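Local coordinates for protein interferon gamma receptor 1 (Gallus gallus, PDB 4EQ3) that probably binds the cytokine interferon gamma through its extracellular part, the two-domain region crystallised here, as a cell-surface cytokine receptor chain, at residues His40-Val45 with Lys85-Ser90; Pro112-Ser117 with Ala204-Ser209. All blocks are in the same frame, centred on the assembly; numbering follows the deposited sequence.

Contact 1: His40-Val45 with Lys85-Ser90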
ATOM      1  N   HIS A  40      14.677 -15.028 -20.215  1.00 35.94           N
ATOM      2  CA  HIS A  40      13.281 -14.901 -19.811  1.00 34.16           C
ATOM      3  C   HIS A  40      13.144 -15.544 -18.439  1.00 31.17           C
ATOM      4  O   HIS A  40      14.015 -16.301 -18.019  1.00 30.22           O
ATOM      5  CB  HIS A  40      12.344 -15.569 -20.816  1.00 36.09           C
ATOM      6  CG  HIS A  40      12.325 -14.905 -22.154  1.00 41.52           C
ATOM      7  ND1 HIS A  40      13.353 -15.036 -23.064  1.00 45.95           N
ATOM      8  CD2 HIS A  40      11.402 -14.105 -22.742  1.00 44.37           C
ATOM      9  CE1 HIS A  40      13.063 -14.345 -24.154  1.00 47.79           C
ATOM     10  NE2 HIS A  40      11.885 -13.772 -23.983  1.00 47.43           N
ATOM     11  N   PHE A  41      12.060 -15.250 -17.734  1.00 32.80           N
ATOM     12  CA  PHE A  41      11.942 -15.711 -16.358  1.00 29.53           C
ATOM     13  C   PHE A  41      10.608 -16.393 -16.071  1.00 29.26           C
ATOM     14  O   PHE A  41       9.625 -16.177 -16.773  1.00 30.72           O
ATOM     15  CB  PHE A  41      12.170 -14.549 -15.386  1.00 25.17           C
ATOM     16  CG  PHE A  41      13.478 -13.836 -15.591  1.00 25.53           C
ATOM     17  CD1 PHE A  41      14.663 -14.392 -15.137  1.00 25.13           C
ATOM     18  CD2 PHE A  41      13.522 -12.608 -16.236  1.00 25.46           C
ATOM     19  CE1 PHE A  41      15.871 -13.742 -15.328  1.00 24.85           C
ATOM     20  CE2 PHE A  41      14.727 -11.949 -16.433  1.00 26.12           C
ATOM     21  CZ  PHE A  41      15.903 -12.513 -15.981  1.00 28.41           C
ATOM     22  N   VAL A  42      10.592 -17.231 -15.039  1.00 29.31           N
ATOM     23  CA  VAL A  42       9.352 -17.845 -14.582  1.00 30.74           C
ATOM     24  C   VAL A  42       9.183 -17.636 -13.087  1.00 24.94           C
ATOM     25  O   VAL A  42      10.061 -17.998 -12.297  1.00 27.05           O
ATOM     26  CB  VAL A  42       9.303 -19.355 -14.881  1.00 32.30           C
ATOM     27  CG1 VAL A  42       7.963 -19.923 -14.458  1.00 33.17           C
ATOM     28  CG2 VAL A  42       9.538 -19.604 -16.371  1.00 35.63           C
ATOM     29  N   VAL A  43       8.048 -17.063 -12.704  1.00 25.17           N
ATOM     30  CA  VAL A  43       7.779 -16.751 -11.303  1.00 22.21           C
ATOM     31  C   VAL A  43       6.709 -17.684 -10.751  1.00 26.24           C
ATOM     32  O   VAL A  43       5.684 -17.910 -11.401  1.00 25.09           O
ATOM     33  CB  VAL A  43       7.285 -15.303 -11.130  1.00 20.61           C
ATOM     34  CG1 VAL A  43       6.995 -15.013  -9.667  1.00 22.44           C
ATOM     35  CG2 VAL A  43       8.303 -14.320 -11.693  1.00 20.56           C
ATOM     36  N   GLU A  44       6.953 -18.220  -9.558  1.00 22.32           N
ATOM     37  CA  GLU A  44       5.948 -19.022  -8.870  1.00 27.29           C
ATOM     38  C   GLU A  44       5.581 -18.444  -7.503  1.00 23.84           C
ATOM     39  O   GLU A  44       6.379 -17.748  -6.872  1.00 20.51           O
ATOM     40  CB  GLU A  44       6.443 -20.454  -8.704  1.00 29.29           C
ATOM     41  CG  GLU A  44       6.724 -21.147 -10.017  1.00 30.23           C
ATOM     42  CD  GLU A  44       6.922 -22.637  -9.836  1.00 34.73           C
ATOM     43  OE1 GLU A  44       7.678 -23.036  -8.925  1.00 32.55           O
ATOM     44  OE2 GLU A  44       6.308 -23.406 -10.603  1.00 40.05           O
ATOM     45  N   VAL A  45       4.365 -18.743  -7.054  1.00 21.55           N
ATOM     46  CA  VAL A  45       3.902 -18.316  -5.739  1.00 20.04           C
ATOM     47  C   VAL A  45       3.488 -19.520  -4.877  1.00 22.73           C
ATOM     48  O   VAL A  45       2.897 -20.463  -5.379  1.00 25.93           O
ATOM     49  CB  VAL A  45       2.722 -17.359  -5.872  1.00 19.58           C
ATOM     50  CG1 VAL A  45       1.622 -17.983  -6.724  1.00 22.56           C
ATOM     51  CG2 VAL A  45       2.197 -16.951  -4.499  1.00 18.99           C
ATOM     52  N   LYS A  85      12.963 -18.446 -11.610  1.00 26.52           N
ATOM     53  CA  LYS A  85      14.081 -19.082 -12.297  1.00 28.52           C
ATOM     54  C   LYS A  85      14.299 -18.373 -13.623  1.00 27.97           C
ATOM     55  O   LYS A  85      13.376 -17.762 -14.158  1.00 29.50           O
ATOM     56  CB  LYS A  85      13.811 -20.569 -12.545  1.00 29.13           C
ATOM     57  CG  LYS A  85      12.670 -20.822 -13.526  1.00 33.23           C
ATOM     58  CD  LYS A  85      12.559 -22.300 -13.890  1.00 37.61           C
ATOM     59  CE  LYS A  85      11.279 -22.572 -14.664  1.00 40.92           C
ATOM     60  NZ  LYS A  85      11.151 -23.997 -15.084  1.00 47.62           N
ATOM     61  N   ALA A  86      15.518 -18.474 -14.148  1.00 27.03           N
ATOM     62  CA  ALA A  86      15.872 -17.871 -15.429  1.00 29.92           C
ATOM     63  C   ALA A  86      15.982 -18.909 -16.542  1.00 35.03           C
ATOM     64  O   ALA A  86      16.478 -20.018 -16.334  1.00 32.71           O
ATOM     65  CB  ALA A  86      17.182 -17.113 -15.307  1.00 27.30           C
ATOM     66  N   ILE A  87      15.529 -18.529 -17.732  1.00 34.21           N
ATOM     67  CA  ILE A  87      15.688 -19.365 -18.907  1.00 39.31           C
ATOM     68  C   ILE A  87      16.577 -18.668 -19.928  1.00 41.39           C
ATOM     69  O   ILE A  87      16.297 -17.546 -20.352  1.00 40.03           O
ATOM     70  CB  ILE A  87      14.344 -19.688 -19.554  1.00 41.01           C
ATOM     71  CG1 ILE A  87      13.373 -20.232 -18.505  1.00 40.86           C
ATOM     72  CG2 ILE A  87      14.544 -20.681 -20.690  1.00 47.35           C
ATOM     73  CD1 ILE A  87      11.954 -20.367 -19.011  1.00 44.20           C
ATOM     74  N   VAL A  88      17.650 -19.351 -20.308  1.00 45.89           N
ATOM     75  CA  VAL A  88      18.646 -18.821 -21.225  1.00 49.16           C
ATOM     76  C   VAL A  88      18.876 -19.831 -22.342  1.00 54.14           C
ATOM     77  O   VAL A  88      19.529 -20.857 -22.147  1.00 52.46           O
ATOM     78  CB  VAL A  88      19.974 -18.546 -20.491  1.00 47.85           C
ATOM     79  CG1 VAL A  88      21.114 -18.363 -21.479  1.00 52.25           C
ATOM     80  CG2 VAL A  88      19.841 -17.335 -19.587  1.00 43.65           C
ATOM     81  N   GLY A  89      18.331 -19.545 -23.516  1.00 55.01           N
ATOM     82  CA  GLY A  89      18.353 -20.512 -24.594  1.00 58.24           C
ATOM     83  C   GLY A  89      17.658 -21.786 -24.158  1.00 58.44           C
ATOM     84  O   GLY A  89      16.516 -21.758 -23.698  1.00 57.58           O
ATOM     85  N   SER A  90      18.358 -22.908 -24.294  1.00 64.63           N
ATOM     86  CA  SER A  90      17.814 -24.219 -23.939  1.00 64.87           C
ATOM     87  C   SER A  90      18.188 -24.588 -22.507  1.00 61.32           C
ATOM     88  O   SER A  90      18.040 -25.738 -22.089  1.00 59.61           O
ATOM     89  CB  SER A  90      18.337 -25.283 -24.908  1.00 67.02           C
ATOM     90  OG  SER A  90      19.728 -25.115 -25.143  1.00 63.86           O
TER
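Val42 and Lys85 lie side by side, their side chains pointing the same way on one face of the sheet, with Val42 CB 3.8 Å from Lys85 CE. In the lysine, CG sits between the backbone N and the carbonyl carbon (chi1 66°), and the extended chain beyond it brings CE beside Val42. Val42 CG2, beside its own backbone N, reaches across to the tip of Ile87, 3.7 Å from CD1, so Val42 touches both the aliphatic part of Lys85 and Ile87 on this face. On the other face the Phe41 ring brings CE1 within 3.6 Å of Ala86 CB, the closest approach of side chain to side chain between the two strands. The carbonyl O of Lys85 lies at the edge of this ring, in its plane, and is also 3.3 Å from Phe41 CA in a CA-H...O contact.

The backbone sets this pattern. His40 N bonds to Ile87 O (3.0 Å) and, in return, Ile87 N to His40 O (2.7 Å, 169° at the hydrogen). Val42 and Lys85 form the second hydrogen-bonded pair, with Val42 N 3.0 Å from Lys85 O and Lys85 N 3.0 Å from Val42 O. Phe41 and Ala86 form the non-hydrogen-bonded pair between them. The strand axes run antiparallel at 152°.

Farther out, Trp30 and Tyr32 each meet the Phe41 ring edge-to-face on the buried side. On the opposite face Tyr95 touches Val42 and Lys85, while Lys85 NZ is hydrogen-bonded to Gln92 OE1. Strands 40-46 and 81-88 are the central pair of a four-stranded antiparallel sheet, the C-F pairing of a fibronectin type III sandwich in the N-terminal domain of a class II cytokine receptor.

Contact 2: Pro112-Ser117 with Ala204-Ser209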
ATOM      1  N   PRO A 112      -2.196   9.516   2.723  1.00 21.76           N
ATOM      2  CA  PRO A 112      -3.480   9.696   2.051  1.00 21.04           C
ATOM      3  C   PRO A 112      -3.536  11.048   1.341  1.00 23.81           C
ATOM      4  O   PRO A 112      -2.765  11.950   1.661  1.00 23.19           O
ATOM      5  CB  PRO A 112      -4.473   9.697   3.207  1.00 19.68           C
ATOM      6  CG  PRO A 112      -3.695  10.212   4.360  1.00 22.97           C
ATOM      7  CD  PRO A 112      -2.305   9.677   4.185  1.00 21.42           C
ATOM      8  N   LYS A 113      -4.452  11.177   0.393  1.00 22.60           N
ATOM      9  CA  LYS A 113      -4.732  12.454  -0.236  1.00 25.38           C
ATOM     10  C   LYS A 113      -5.660  13.217   0.697  1.00 27.64           C
ATOM     11  O   LYS A 113      -6.661  12.677   1.165  1.00 26.79           O
ATOM     12  CB  LYS A 113      -5.390  12.224  -1.595  1.00 26.47           C
ATOM     13  CG  LYS A 113      -5.642  13.483  -2.399  1.00 33.37           C
ATOM     14  CD  LYS A 113      -4.346  14.211  -2.712  1.00 37.62           C
ATOM     15  CE  LYS A 113      -4.608  15.485  -3.527  1.00 44.58           C
ATOM     16  NZ  LYS A 113      -3.348  16.247  -3.819  1.00 51.67           N
ATOM     17  N   LEU A 114      -5.328  14.467   0.992  1.00 25.66           N
ATOM     18  CA  LEU A 114      -6.103  15.221   1.971  1.00 26.68           C
ATOM     19  C   LEU A 114      -6.488  16.588   1.434  1.00 30.43           C
ATOM     20  O   LEU A 114      -5.617  17.383   1.085  1.00 28.73           O
ATOM     21  CB  LEU A 114      -5.294  15.384   3.259  1.00 27.05           C
ATOM     22  CG  LEU A 114      -6.022  15.946   4.488  1.00 29.27           C
ATOM     23  CD1 LEU A 114      -5.330  15.517   5.776  1.00 29.51           C
ATOM     24  CD2 LEU A 114      -6.171  17.459   4.435  1.00 30.13           C
ATOM     25  N   ASN A 115      -7.785  16.868   1.369  1.00 35.47           N
ATOM     26  CA  ASN A 115      -8.241  18.205   0.983  1.00 36.11           C
ATOM     27  C   ASN A 115      -8.812  18.979   2.166  1.00 35.62           C
ATOM     28  O   ASN A 115      -9.576  18.437   2.967  1.00 32.95           O
ATOM     29  CB  ASN A 115      -9.274  18.150  -0.149  1.00 36.01           C
ATOM     30  CG  ASN A 115      -9.588  19.531  -0.711  1.00 46.34           C
ATOM     31  OD1 ASN A 115     -10.748  19.959  -0.760  1.00 46.10           O
ATOM     32  ND2 ASN A 115      -8.541  20.250  -1.116  1.00 45.86           N
ATOM     33  N   LEU A 116      -8.456  20.256   2.246  1.00 32.16           N
ATOM     34  CA  LEU A 116      -8.810  21.096   3.376  1.00 30.96           C
ATOM     35  C   LEU A 116      -9.623  22.296   2.915  1.00 32.75           C
ATOM     36  O   LEU A 116      -9.178  23.067   2.060  1.00 32.22           O
ATOM     37  CB  LEU A 116      -7.541  21.587   4.070  1.00 31.71           C
ATOM     38  CG  LEU A 116      -7.652  22.031   5.526  1.00 33.97           C
ATOM     39  CD1 LEU A 116      -8.220  20.894   6.362  1.00 34.74           C
ATOM     40  CD2 LEU A 116      -6.297  22.471   6.057  1.00 33.15           C
ATOM     41  N   SER A 117     -10.810  22.447   3.489  1.00 24.31           N
ATOM     42  CA  SER A 117     -11.687  23.575   3.198  1.00 24.59           C
ATOM     43  C   SER A 117     -12.308  24.059   4.501  1.00 30.22           C
ATOM     44  O   SER A 117     -12.026  23.507   5.575  1.00 29.89           O
ATOM     45  CB  SER A 117     -12.781  23.165   2.205  1.00 27.45           C
ATOM     46  OG  SER A 117     -13.553  22.079   2.707  1.00 25.49           O
ATOM     47  N   ALA A 204       1.956   6.099   6.490  1.00 21.60           N
ATOM     48  CA  ALA A 204       2.737   7.325   6.652  1.00 25.87           C
ATOM     49  C   ALA A 204       1.790   8.516   6.720  1.00 22.95           C
ATOM     50  O   ALA A 204       0.676   8.450   6.206  1.00 22.20           O
ATOM     51  CB  ALA A 204       3.709   7.495   5.484  1.00 23.30           C
ATOM     52  N   SER A 205       2.235   9.598   7.352  1.00 26.55           N
ATOM     53  CA  SER A 205       1.434  10.817   7.441  1.00 29.05           C
ATOM     54  C   SER A 205       1.449  11.597   6.140  1.00 28.86           C
ATOM     55  O   SER A 205       2.474  11.699   5.473  1.00 31.03           O
ATOM     56  CB  SER A 205       1.964  11.737   8.535  1.00 28.69           C
ATOM     57  OG  SER A 205       2.120  11.053   9.753  1.00 32.69           O
ATOM     58  N   SER A 206       0.309  12.171   5.789  1.00 25.43           N
ATOM     59  CA  SER A 206       0.265  13.111   4.688  1.00 23.47           C
ATOM     60  C   SER A 206       1.116  14.295   5.102  1.00 27.00           C
ATOM     61  O   SER A 206       1.427  14.447   6.282  1.00 25.43           O
ATOM     62  CB  SER A 206      -1.171  13.570   4.450  1.00 25.94           C
ATOM     63  OG  SER A 206      -1.698  14.209   5.602  1.00 24.10           O
ATOM     64  N   GLU A 207       1.501  15.143   4.155  1.00 36.45           N
ATOM     65  CA  GLU A 207       2.117  16.400   4.551  1.00 40.12           C
ATOM     66  C   GLU A 207       1.041  17.366   5.044  1.00 38.89           C
ATOM     67  O   GLU A 207      -0.139  17.193   4.750  1.00 34.69           O
ATOM     68  CB  GLU A 207       2.966  17.002   3.436  1.00 42.19           C
ATOM     69  CG  GLU A 207       2.322  17.020   2.078  1.00 51.57           C
ATOM     70  CD  GLU A 207       3.235  17.638   1.032  1.00 62.35           C
ATOM     71  OE1 GLU A 207       3.717  18.778   1.260  1.00 60.99           O
ATOM     72  OE2 GLU A 207       3.469  16.981  -0.010  1.00 64.26           O
ATOM     73  N   GLU A 208       1.450  18.352   5.836  1.00 33.68           N
ATOM     74  CA  GLU A 208       0.504  19.260   6.453  1.00 32.19           C
ATOM     75  C   GLU A 208      -0.202  20.113   5.409  1.00 33.05           C
ATOM     76  O   GLU A 208       0.427  20.599   4.466  1.00 30.83           O
ATOM     77  CB  GLU A 208       1.207  20.165   7.461  1.00 34.69           C
ATOM     78  CG  GLU A 208       1.458  19.536   8.823  1.00 42.38           C
ATOM     79  CD  GLU A 208       1.612  20.583   9.918  1.00 45.19           C
ATOM     80  OE1 GLU A 208       2.000  21.731   9.600  1.00 47.52           O
ATOM     81  OE2 GLU A 208       1.334  20.263  11.094  1.00 53.48           O
ATOM     82  N   SER A 209      -1.514  20.267   5.578  1.00 30.87           N
ATOM     83  CA  SER A 209      -2.296  21.260   4.846  1.00 29.46           C
ATOM     84  C   SER A 209      -2.757  22.312   5.838  1.00 32.03           C
ATOM     85  O   SER A 209      -3.239  21.981   6.921  1.00 31.31           O
ATOM     86  CB  SER A 209      -3.513  20.622   4.179  1.00 28.93           C
ATOM     87  OG  SER A 209      -3.156  19.961   2.983  1.00 29.94           O
TER
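Pro112 supplies the one ring of this contact, a puckered pyrrolidine that meets segment 204-209 through CD, 3.8 Å from Ala204 O; no aromatic group takes part, and the rest is aliphatic side chains against serines. The carbonyl O of Pro112 lies 3.6 Å from Ser206 CB. The hydroxyl of this serine is turned between its backbone N and carbonyl carbon (chi1 60°), where OG comes 3.9 Å from Leu114 CD1.

Of the two methyls of Leu114, CD1 meets Ser206 OG and CD2 stands 4.1 Å from Ser209 CB. Leu116 completes the row by putting its CD2 against the same serine, 3.8 Å from Ser209 CB and 3.2 Å from Ser209 O, a close approach of methyl to carbonyl. Leu114 and Leu116 point toward 204-209, Pro112 touching it with CD and its carbonyl O, while Lys113 and Asn115 point away.

The segments run 14° apart in direction, and no hydrogen bond links them. Each finds its backbone partners elsewhere: Lys113 and Asn115 bond to strand 122-128, and Ser206 to Ala192. Ser206 OG, buried at the contact, also accepts a hydrogen bond from Ala192 N and makes a weak one, 3.5 Å long, to Glu207 O. Val190, on the same strand as Ala192, touches both Leu114 and Leu116. Just past Ser209, Cys210 is tied by a disulfide to Cys189, itself touched by Glu208.

Strand 113-119 is an outer strand of the three-stranded sheet and strand 201-213, interrupted here, is an outer strand of the four-stranded one. Their meeting closes one side of the beta sandwich, the A-G seam of a fibronectin type III domain, here the membrane-proximal one.

The two contacts lie on opposite sides of the chain's centre, their own centres 43 Å apart and their nearest atoms about 26 Å apart, and they share no strand, sheet or domain. They come in series: contact 1 closes within the N-terminal domain before contact 2 opens in the C-terminal one. Contact 1 joins neighbouring strands inside a single antiparallel sheet, whereas contact 2 brings together outer strands of two different sheets. Each spans a long excursion of the chain, 39 and 86 residues respectively, and together they reflect two distinct beta sandwiches joined in tandem, the layout expected of a class II cytokine receptor ectodomain.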